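Local atomic coordinates of lipoxygenase (Cyanothece sp., PDB entry 5EK8), a protein that probably oxygenates polyunsaturated fatty acids as a 9R-lipoxygenase, inserting both atoms of molecular oxygen with the help of a non-heme iron. Residues 274-279 against 292-297; 309-314 against 327-332; 270-275 against 511-516. All blocks are in the same frame, centred on the assembly; numbering follows the deposited sequence.

Interaction 1 of 3, residues 274-279 against 292-297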
# COMPACT_ATOMS: atom_id res chain seq x y z
N LYS A 274 -12.55 -12.41 -22.74
CA LYS A 274 -11.17 -12.86 -22.71
C LYS A 274 -10.33 -12.04 -21.75
O LYS A 274 -10.71 -10.94 -21.35
CB LYS A 274 -10.55 -12.80 -24.11
CG LYS A 274 -10.27 -11.40 -24.61
CD LYS A 274 -9.49 -11.42 -25.90
CE LYS A 274 -8.11 -12.02 -25.72
NZ LYS A 274 -7.27 -11.82 -26.94
N MET A 275 -9.18 -12.60 -21.38
CA MET A 275 -8.20 -11.89 -20.58
C MET A 275 -6.80 -12.16 -21.12
O MET A 275 -6.43 -13.31 -21.41
CB MET A 275 -8.29 -12.29 -19.10
CG MET A 275 -7.39 -11.48 -18.17
SD MET A 275 -8.03 -9.87 -17.66
CE MET A 275 -7.54 -8.82 -19.03
N SER A 276 -6.02 -11.09 -21.28
CA SER A 276 -4.73 -11.18 -21.95
C SER A 276 -3.59 -10.82 -21.01
O SER A 276 -3.62 -9.79 -20.34
CB SER A 276 -4.69 -10.26 -23.17
OG SER A 276 -5.77 -10.52 -24.06
N PHE A 277 -2.58 -11.68 -20.99
CA PHE A 277 -1.33 -11.34 -20.35
C PHE A 277 -0.20 -11.50 -21.36
O PHE A 277 0.16 -12.62 -21.73
CB PHE A 277 -1.09 -12.19 -19.11
CG PHE A 277 -2.10 -11.95 -18.02
CD1 PHE A 277 -2.20 -10.70 -17.42
CD2 PHE A 277 -2.94 -12.97 -17.59
CE1 PHE A 277 -3.12 -10.47 -16.42
CE2 PHE A 277 -3.86 -12.74 -16.59
CZ PHE A 277 -3.95 -11.49 -16.00
N ILE A 278 0.34 -10.37 -21.81
CA ILE A 278 1.42 -10.35 -22.80
C ILE A 278 2.64 -9.63 -22.23
O ILE A 278 2.54 -8.51 -21.72
CB ILE A 278 0.98 -9.67 -24.11
CG1 ILE A 278 0.07 -10.60 -24.92
CG2 ILE A 278 2.19 -9.30 -24.95
CD1 ILE A 278 -1.40 -10.39 -24.66
N TRP A 279 3.80 -10.27 -22.33
CA TRP A 279 5.00 -9.79 -21.67
C TRP A 279 6.08 -9.35 -22.65
O TRP A 279 7.25 -9.22 -22.29
CB TRP A 279 5.55 -10.89 -20.74
CG TRP A 279 4.49 -11.54 -19.91
CD1 TRP A 279 3.72 -12.61 -20.26
CD2 TRP A 279 4.07 -11.15 -18.60
NE1 TRP A 279 2.84 -12.91 -19.24
CE2 TRP A 279 3.04 -12.03 -18.21
CE3 TRP A 279 4.47 -10.14 -17.71
CZ2 TRP A 279 2.41 -11.94 -16.98
CZ3 TRP A 279 3.83 -10.05 -16.49
CH2 TRP A 279 2.82 -10.94 -16.13
N ASN A 292 2.99 -15.51 -22.91
CA ASN A 292 1.87 -14.70 -23.36
C ASN A 292 0.63 -15.58 -23.38
O ASN A 292 0.42 -16.35 -24.31
CB ASN A 292 2.14 -14.11 -24.75
CG ASN A 292 3.27 -13.10 -24.75
OD1 ASN A 292 3.63 -12.53 -23.72
ND2 ASN A 292 3.84 -12.87 -25.92
N VAL A 293 -0.17 -15.48 -22.32
CA VAL A 293 -1.34 -16.34 -22.21
C VAL A 293 -2.63 -15.55 -22.31
O VAL A 293 -2.78 -14.48 -21.72
CB VAL A 293 -1.34 -17.14 -20.88
CG1 VAL A 293 -0.24 -18.17 -20.90
CG2 VAL A 293 -1.18 -16.22 -19.69
N GLU A 294 -3.57 -16.09 -23.08
CA GLU A 294 -4.86 -15.44 -23.24
C GLU A 294 -5.97 -16.44 -22.99
O GLU A 294 -6.02 -17.49 -23.63
CB GLU A 294 -4.97 -14.81 -24.63
CG GLU A 294 -3.85 -13.83 -24.94
CD GLU A 294 -4.09 -13.01 -26.19
OE1 GLU A 294 -3.67 -13.45 -27.28
OE2 GLU A 294 -4.71 -11.92 -26.07
N ALA A 295 -6.85 -16.13 -22.05
CA ALA A 295 -7.94 -17.04 -21.72
C ALA A 295 -9.25 -16.50 -22.26
O ALA A 295 -9.58 -15.35 -22.06
CB ALA A 295 -8.04 -17.25 -20.22
N TYR A 296 -9.99 -17.35 -22.96
CA TYR A 296 -11.25 -16.97 -23.56
C TYR A 296 -12.38 -17.64 -22.80
O TYR A 296 -12.28 -18.80 -22.39
CB TYR A 296 -11.28 -17.36 -25.03
CG TYR A 296 -10.22 -16.69 -25.87
CD1 TYR A 296 -10.54 -15.63 -26.71
CD2 TYR A 296 -8.90 -17.11 -25.82
CE1 TYR A 296 -9.58 -15.01 -27.48
CE2 TYR A 296 -7.92 -16.49 -26.57
CZ TYR A 296 -8.26 -15.44 -27.41
OH TYR A 296 -7.29 -14.82 -28.17
N PHE A 297 -13.46 -16.89 -22.60
CA PHE A 297 -14.62 -17.39 -21.87
C PHE A 297 -15.89 -17.07 -22.65
O PHE A 297 -15.90 -16.17 -23.47
CB PHE A 297 -14.70 -16.77 -20.47
CG PHE A 297 -13.41 -16.84 -19.71
CD1 PHE A 297 -13.15 -17.89 -18.84
CD2 PHE A 297 -12.45 -15.85 -19.86
CE1 PHE A 297 -11.97 -17.95 -18.13
CE2 PHE A 297 -11.26 -15.91 -19.16
CZ PHE A 297 -11.02 -16.96 -18.29

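Interaction 2 of 3, residues 309-314 against 327-332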
# COMPACT_ATOMS: atom_id res chain seq x y z
N ILE A 309 -7.65 -21.50 -24.09
CA ILE A 309 -6.53 -20.77 -23.54
C ILE A 309 -5.42 -20.91 -24.56
O ILE A 309 -5.05 -22.02 -24.95
CB ILE A 309 -6.05 -21.31 -22.17
CG1 ILE A 309 -7.14 -21.18 -21.10
CG2 ILE A 309 -4.78 -20.59 -21.70
CD1 ILE A 309 -6.74 -21.75 -19.77
N THR A 310 -4.90 -19.78 -25.01
CA THR A 310 -3.78 -19.79 -25.93
C THR A 310 -2.51 -19.42 -25.18
O THR A 310 -2.52 -18.57 -24.28
CB THR A 310 -4.00 -18.83 -27.11
OG1 THR A 310 -3.79 -17.48 -26.67
CG2 THR A 310 -5.40 -18.99 -27.66
N ILE A 311 -1.43 -20.10 -25.54
CA ILE A 311 -0.15 -19.87 -24.88
C ILE A 311 0.96 -19.66 -25.91
O ILE A 311 1.20 -20.52 -26.77
CB ILE A 311 0.24 -21.04 -23.95
CG1 ILE A 311 -0.80 -21.22 -22.84
CG2 ILE A 311 1.61 -20.80 -23.35
CD1 ILE A 311 -0.52 -22.41 -21.93
N GLN A 312 1.63 -18.52 -25.83
CA GLN A 312 2.75 -18.26 -26.72
C GLN A 312 3.98 -17.92 -25.89
O GLN A 312 4.03 -16.88 -25.23
CB GLN A 312 2.41 -17.13 -27.69
CG GLN A 312 3.42 -16.98 -28.80
CD GLN A 312 3.02 -15.96 -29.83
OE1 GLN A 312 3.31 -16.13 -31.00
NE2 GLN A 312 2.33 -14.91 -29.39
N SER A 313 4.98 -18.79 -25.92
CA SER A 313 6.08 -18.69 -24.97
C SER A 313 7.38 -18.15 -25.56
O SER A 313 7.68 -18.35 -26.74
CB SER A 313 6.35 -20.07 -24.34
OG SER A 313 5.17 -20.59 -23.75
N ARG A 314 8.13 -17.44 -24.73
CA ARG A 314 9.49 -17.05 -25.04
C ARG A 314 10.37 -18.28 -25.12
O ARG A 314 10.18 -19.24 -24.37
CB ARG A 314 10.03 -16.10 -23.97
CG ARG A 314 9.18 -14.87 -23.77
CD ARG A 314 9.64 -13.73 -24.65
NE ARG A 314 10.66 -12.92 -24.00
CZ ARG A 314 10.43 -11.75 -23.42
NH1 ARG A 314 9.20 -11.23 -23.43
NH2 ARG A 314 11.43 -11.10 -22.85
N ASP A 327 5.89 -20.64 -31.55
CA ASP A 327 4.56 -20.60 -32.16
C ASP A 327 3.47 -20.72 -31.10
O ASP A 327 3.55 -21.58 -30.21
CB ASP A 327 4.41 -21.72 -33.20
CG ASP A 327 5.45 -21.63 -34.30
OD1 ASP A 327 5.47 -20.61 -35.03
OD2 ASP A 327 6.23 -22.60 -34.45
N ARG A 328 2.47 -19.86 -31.18
CA ARG A 328 1.37 -19.88 -30.22
C ARG A 328 0.63 -21.21 -30.32
O ARG A 328 0.46 -21.75 -31.41
CB ARG A 328 0.41 -18.70 -30.43
CG ARG A 328 -0.75 -18.97 -31.38
CD ARG A 328 -1.45 -17.68 -31.76
NE ARG A 328 -1.66 -16.81 -30.60
CZ ARG A 328 -1.76 -15.49 -30.67
NH1 ARG A 328 -1.94 -14.78 -29.56
NH2 ARG A 328 -1.67 -14.87 -31.84
N GLU A 329 0.24 -21.74 -29.17
CA GLU A 329 -0.48 -23.00 -29.09
C GLU A 329 -1.88 -22.72 -28.57
O GLU A 329 -2.11 -21.70 -27.91
CB GLU A 329 0.25 -23.98 -28.17
CG GLU A 329 1.76 -24.01 -28.34
CD GLU A 329 2.48 -24.35 -27.04
OE1 GLU A 329 1.85 -24.26 -25.96
OE2 GLU A 329 3.68 -24.70 -27.09
N VAL A 330 -2.80 -23.63 -28.86
CA VAL A 330 -4.21 -23.48 -28.49
C VAL A 330 -4.70 -24.68 -27.68
O VAL A 330 -4.44 -25.83 -28.04
CB VAL A 330 -5.09 -23.31 -29.74
CG1 VAL A 330 -6.54 -23.08 -29.34
CG2 VAL A 330 -4.60 -22.15 -30.57
N TYR A 331 -5.42 -24.41 -26.59
CA TYR A 331 -5.91 -25.48 -25.73
C TYR A 331 -7.37 -25.31 -25.36
O TYR A 331 -7.78 -24.25 -24.88
CB TYR A 331 -5.04 -25.58 -24.48
CG TYR A 331 -3.58 -25.86 -24.79
CD1 TYR A 331 -3.18 -27.13 -25.18
CD2 TYR A 331 -2.63 -24.85 -24.72
CE1 TYR A 331 -1.85 -27.39 -25.49
CE2 TYR A 331 -1.30 -25.10 -25.02
CZ TYR A 331 -0.92 -26.37 -25.41
OH TYR A 331 0.40 -26.63 -25.71
N THR A 332 -8.16 -26.35 -25.59
CA THR A 332 -9.59 -26.34 -25.27
C THR A 332 -9.86 -27.26 -24.06
O THR A 332 -9.02 -28.09 -23.72
CB THR A 332 -10.42 -26.79 -26.48
OG1 THR A 332 -10.14 -28.16 -26.79
CG2 THR A 332 -10.09 -25.93 -27.68

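Interaction 3 of 3, residues 270-275 against 511-516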
# COMPACT_ATOMS: atom_id res chain seq x y z
N PRO A 270 -21.17 -10.17 -27.86
CA PRO A 270 -21.08 -9.66 -26.48
C PRO A 270 -21.17 -10.76 -25.42
O PRO A 270 -21.14 -10.47 -24.22
CB PRO A 270 -22.29 -8.72 -26.40
CG PRO A 270 -23.28 -9.31 -27.35
CD PRO A 270 -22.47 -9.88 -28.48
N ASN A 271 -21.27 -12.02 -25.84
CA ASN A 271 -21.23 -13.13 -24.90
C ASN A 271 -19.83 -13.73 -24.82
O ASN A 271 -19.56 -14.61 -24.00
CB ASN A 271 -22.23 -14.22 -25.28
CG ASN A 271 -23.66 -13.83 -24.94
OD1 ASN A 271 -23.92 -13.16 -23.94
ND2 ASN A 271 -24.60 -14.24 -25.79
N GLN A 272 -18.94 -13.23 -25.67
CA GLN A 272 -17.55 -13.68 -25.68
C GLN A 272 -16.68 -12.76 -24.84
O GLN A 272 -16.82 -11.54 -24.90
CB GLN A 272 -17.01 -13.76 -27.11
CG GLN A 272 -17.48 -14.99 -27.87
CD GLN A 272 -16.89 -16.27 -27.32
OE1 GLN A 272 -15.76 -16.28 -26.83
NE2 GLN A 272 -17.65 -17.35 -27.39
N PHE A 273 -15.80 -13.36 -24.05
CA PHE A 273 -14.93 -12.63 -23.14
C PHE A 273 -13.52 -13.17 -23.25
O PHE A 273 -13.30 -14.26 -23.78
CB PHE A 273 -15.42 -12.73 -21.69
CG PHE A 273 -16.65 -11.93 -21.40
CD1 PHE A 273 -16.56 -10.70 -20.76
CD2 PHE A 273 -17.91 -12.40 -21.75
CE1 PHE A 273 -17.69 -9.96 -20.48
CE2 PHE A 273 -19.05 -11.66 -21.48
CZ PHE A 273 -18.94 -10.44 -20.84
N LYS A 274 -12.55 -12.41 -22.74
CA LYS A 274 -11.17 -12.86 -22.71
C LYS A 274 -10.33 -12.04 -21.75
O LYS A 274 -10.71 -10.94 -21.35
CB LYS A 274 -10.55 -12.80 -24.11
CG LYS A 274 -10.27 -11.40 -24.61
CD LYS A 274 -9.49 -11.42 -25.90
CE LYS A 274 -8.11 -12.02 -25.72
NZ LYS A 274 -7.27 -11.82 -26.94
N MET A 275 -9.18 -12.60 -21.38
CA MET A 275 -8.20 -11.89 -20.58
C MET A 275 -6.80 -12.16 -21.12
O MET A 275 -6.43 -13.31 -21.41
CB MET A 275 -8.29 -12.29 -19.10
CG MET A 275 -7.39 -11.48 -18.17
SD MET A 275 -8.03 -9.87 -17.66
CE MET A 275 -7.54 -8.82 -19.03
N SER A 511 -8.51 -5.50 -31.63
CA SER A 511 -9.47 -4.66 -32.33
C SER A 511 -10.89 -5.15 -32.06
O SER A 511 -11.83 -4.36 -31.99
CB SER A 511 -9.19 -4.67 -33.84
OG SER A 511 -7.80 -4.53 -34.10
N ASP A 512 -11.02 -6.46 -31.88
CA ASP A 512 -12.31 -7.11 -31.68
C ASP A 512 -12.81 -6.92 -30.24
O ASP A 512 -14.01 -6.83 -30.00
CB ASP A 512 -12.21 -8.60 -32.01
CG ASP A 512 -13.57 -9.24 -32.30
OD1 ASP A 512 -14.61 -8.69 -31.87
OD2 ASP A 512 -13.59 -10.31 -32.96
N TYR A 513 -11.88 -6.84 -29.30
CA TYR A 513 -12.25 -6.81 -27.89
C TYR A 513 -12.02 -5.45 -27.25
O TYR A 513 -11.06 -4.75 -27.58
CB TYR A 513 -11.47 -7.88 -27.12
CG TYR A 513 -11.98 -9.28 -27.31
CD1 TYR A 513 -12.83 -9.86 -26.36
CD2 TYR A 513 -11.62 -10.04 -28.41
CE1 TYR A 513 -13.31 -11.14 -26.51
CE2 TYR A 513 -12.09 -11.34 -28.57
CZ TYR A 513 -12.94 -11.88 -27.61
OH TYR A 513 -13.42 -13.16 -27.75
N GLU A 514 -12.91 -5.09 -26.33
CA GLU A 514 -12.75 -3.88 -25.55
C GLU A 514 -12.94 -4.21 -24.07
O GLU A 514 -13.57 -5.20 -23.75
CB GLU A 514 -13.75 -2.81 -25.99
CG GLU A 514 -13.24 -1.40 -25.79
CD GLU A 514 -11.89 -1.19 -26.46
OE1 GLU A 514 -11.85 -1.13 -27.71
OE2 GLU A 514 -10.87 -1.09 -25.73
N TRP A 515 -12.39 -3.40 -23.18
CA TRP A 515 -12.65 -3.60 -21.76
C TRP A 515 -14.16 -3.51 -21.50
O TRP A 515 -14.80 -2.55 -21.89
CB TRP A 515 -11.90 -2.58 -20.91
CG TRP A 515 -10.41 -2.60 -21.13
CD1 TRP A 515 -9.67 -1.68 -21.82
CD2 TRP A 515 -9.48 -3.58 -20.65
NE1 TRP A 515 -8.34 -2.03 -21.80
CE2 TRP A 515 -8.20 -3.19 -21.09
CE3 TRP A 515 -9.60 -4.74 -19.89
CZ2 TRP A 515 -7.05 -3.92 -20.79
CZ3 TRP A 515 -8.47 -5.47 -19.60
CH2 TRP A 515 -7.21 -5.06 -20.05
N TYR A 516 -14.71 -4.53 -20.85
CA TYR A 516 -16.16 -4.62 -20.68
C TYR A 516 -16.69 -3.49 -19.80
O TYR A 516 -17.86 -3.12 -19.89
CB TYR A 516 -16.54 -5.98 -20.09
CG TYR A 516 -16.57 -6.02 -18.58
CD1 TYR A 516 -17.76 -5.90 -17.88
CD2 TYR A 516 -15.40 -6.18 -17.85
CE1 TYR A 516 -17.79 -5.93 -16.50
CE2 TYR A 516 -15.42 -6.22 -16.47
CZ TYR A 516 -16.61 -6.09 -15.80
OH TYR A 516 -16.64 -6.12 -14.42

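Interaction 1 of 3, residues 274-279 against 292-297
Lys274 runs alongside Tyr296, the two side chains pointing the same way, and its carbon chain overlaps the ring, with CE of Lys274 3.8 Å from CE1 of Tyr296. The lysine leaves its strand with CG between the backbone N and the carbonyl carbon (chi1 72°); farther out, CD also lies beside CE1 of the ring. The chain bends at its third torsion, which places CE, and NZ of Lys274 then forms a salt bridge of 2.7 Å with OE2 of Glu294, meeting that oxygen from above the carboxylate plane. Ser276 reaches the same oxygen, its OG 2.7 Å from OE2 of Glu294, and donates to the anti lone pair. Two donors thus grip one buried oxygen, while OE1 of Glu294 pairs with Arg328 and Lys274 also pairs with Asp510. With positive groups at both of its oxygens, the carboxylate is likely to stay ionised.

The backbones beneath form an antiparallel ladder in the six-stranded sheet that lies beside the long helix 337-377. Met275 and Ala295 are a hydrogen-bonded pair, as are Phe277 and Val293, although the bond from Val293 N to Phe277 O is weak. Side chains alternate across the sheet: Lys274, Ser276, Glu294 and Tyr296 make up the polar face, and Met275, Phe277, Val293 and Ala295 the apolar one. There CG2 of Val293 lies 4.1 Å from CB of Phe277, and Phe277, Val293 and Ala295 touch helix 337-377. Past the end of strand 272-277, the amide of Asn292 extends the pairing: N of Trp279 donates to its OD1 at 2.7 Å, nearly straight at 169°. The indole and the amide slide past each other in opposite directions, their planes 14° apart, while Ile278 crosses Asn292 at about a right angle and packs CG2 3.7 Å from OD1 of Asn292.

Interaction 2 of 3, residues 309-314 against 327-332
Gln312 and Arg328 cross each other at a slant, their stems in contact where CB of Gln312 comes 3.7 Å from CB of Arg328. The glutamine is drawn out straight, CG anti to the backbone N (chi1 -169°), whereas the arginine chain turns at its third torsion. The amide and guanidinium planes are 25° apart, and NE2 of Gln312 sits 4.2 Å above the guanidinium plane of Arg328, over its centre. NH1 of Arg328 is turned to a salt bridge with Glu294 on the next strand but one.

On the face that carries Ile309, Ile311, Glu329 and Tyr331, Ile311 and Tyr331 meet at about a right angle: CD1 of the isoleucine lies 4.2 Å from CE2 of the ring. The tyrosine's edge is near Ile309 O, and its OH donates to OE1 of Glu329 at 2.8 Å, approaching from well above the carboxylate plane. This bond links two side chains of the same strand; OE1 of Glu329 also lies 4.1 Å from CB of Ile311.

Through the backbone, Ile309 pairs with Tyr331 and Ile311 with Glu329 by four hydrogen bonds, all 2.9 Å between N and O. Thr310 and Val330 make the intervening non-hydrogen-bonded pair. Strand 329-331 is the outermost of the antiparallel sheet at this end, its direction turned 155° from that of strand 309-313. Ile309 and Ile311 also pack on helix 337-377, which lies against this face of the sheet.

The chemistry of the contact is mixed: backbone bonds carry the pairing, the isoleucines add apolar packing on the helix, Arg328 ties the edge strand to the buried carboxylate of Glu294, and the hydroxyl of Tyr331 probably steadies the carboxylate of Glu329.

Interaction 3 of 3, residues 270-275 against 511-516
The Tyr513 ring has Lys274 laid over one face: CD of Lys274 stands 3.5 Å from the ring centroid, only 8° off the normal, in a CH-pi contact. CG of the lysine covers the neighbouring part of that face, 3.5 Å from CD1 of Tyr513. NZ is farther off, 5.4 Å from the centroid, and adds at most a weak cation-pi attraction at this distance; it forms salt bridges with Glu294 and Asp510. At the rim of the Trp515 indole, near its plane, CE of Met275 comes 3.5 Å from CZ3. The methionine is bent at its second and third torsions, which swings the terminal methyl round to this edge. Beside the Phe273 ring, CB of Tyr516 is 4.2 Å from CE1 of Phe273. The Tyr513 hydroxyl extends past the ring to CB of Gln272, 3.7 Å from OH of Tyr513.

Strands 272-277 and 513-515 are not direct neighbours: strand 264-266 lies between them in the order of the six-stranded sheet, and no hydrogen bond joins the two segments. The short strand 513-515 is the outermost at this end, its direction 70° from that of strand 272-275, with the axes 8.3 Å apart at their closest. Side chains of segment 511-516 bridge the gap, the Tyr513 ring also meeting backbone atoms of Gln272 and Phe273. Tyr513 touches Tyr296 and Ser266 as well, while the hydroxyl of Tyr516 bonds to Gln444 O.

An alanine at Tyr513 would probably open a gap beside the Lys274 methylenes and Gln272 CB, leaving the middle of the lysine chain less restrained although NZ keeps its carboxylates.

The contact is predominantly hydrocarbon against aromatic surface. Its cohesion therefore probably rests on dispersion, while the charge of Lys274 is met by carboxylates at the far end of its chain.

In the fold
Along the chain, strand 272-277 comes first and serves both interaction 1 and interaction 3, which share Lys274 and Met275. Interaction 1 closes a short loop at once by pairing with strand 291-300. The next strand, 303-313, is that strand's other neighbour in the sheet, and interaction 2 closes a second short loop after the first, the two being in series. Interaction 3 closes only after a further excursion, much of it helical, and both segments of interaction 2 lie inside that loop. Together they span one antiparallel sheet from edge strand 329-331 to edge strand 513-515; interactions 2 and 3 do not touch, their centres about 18 Å apart.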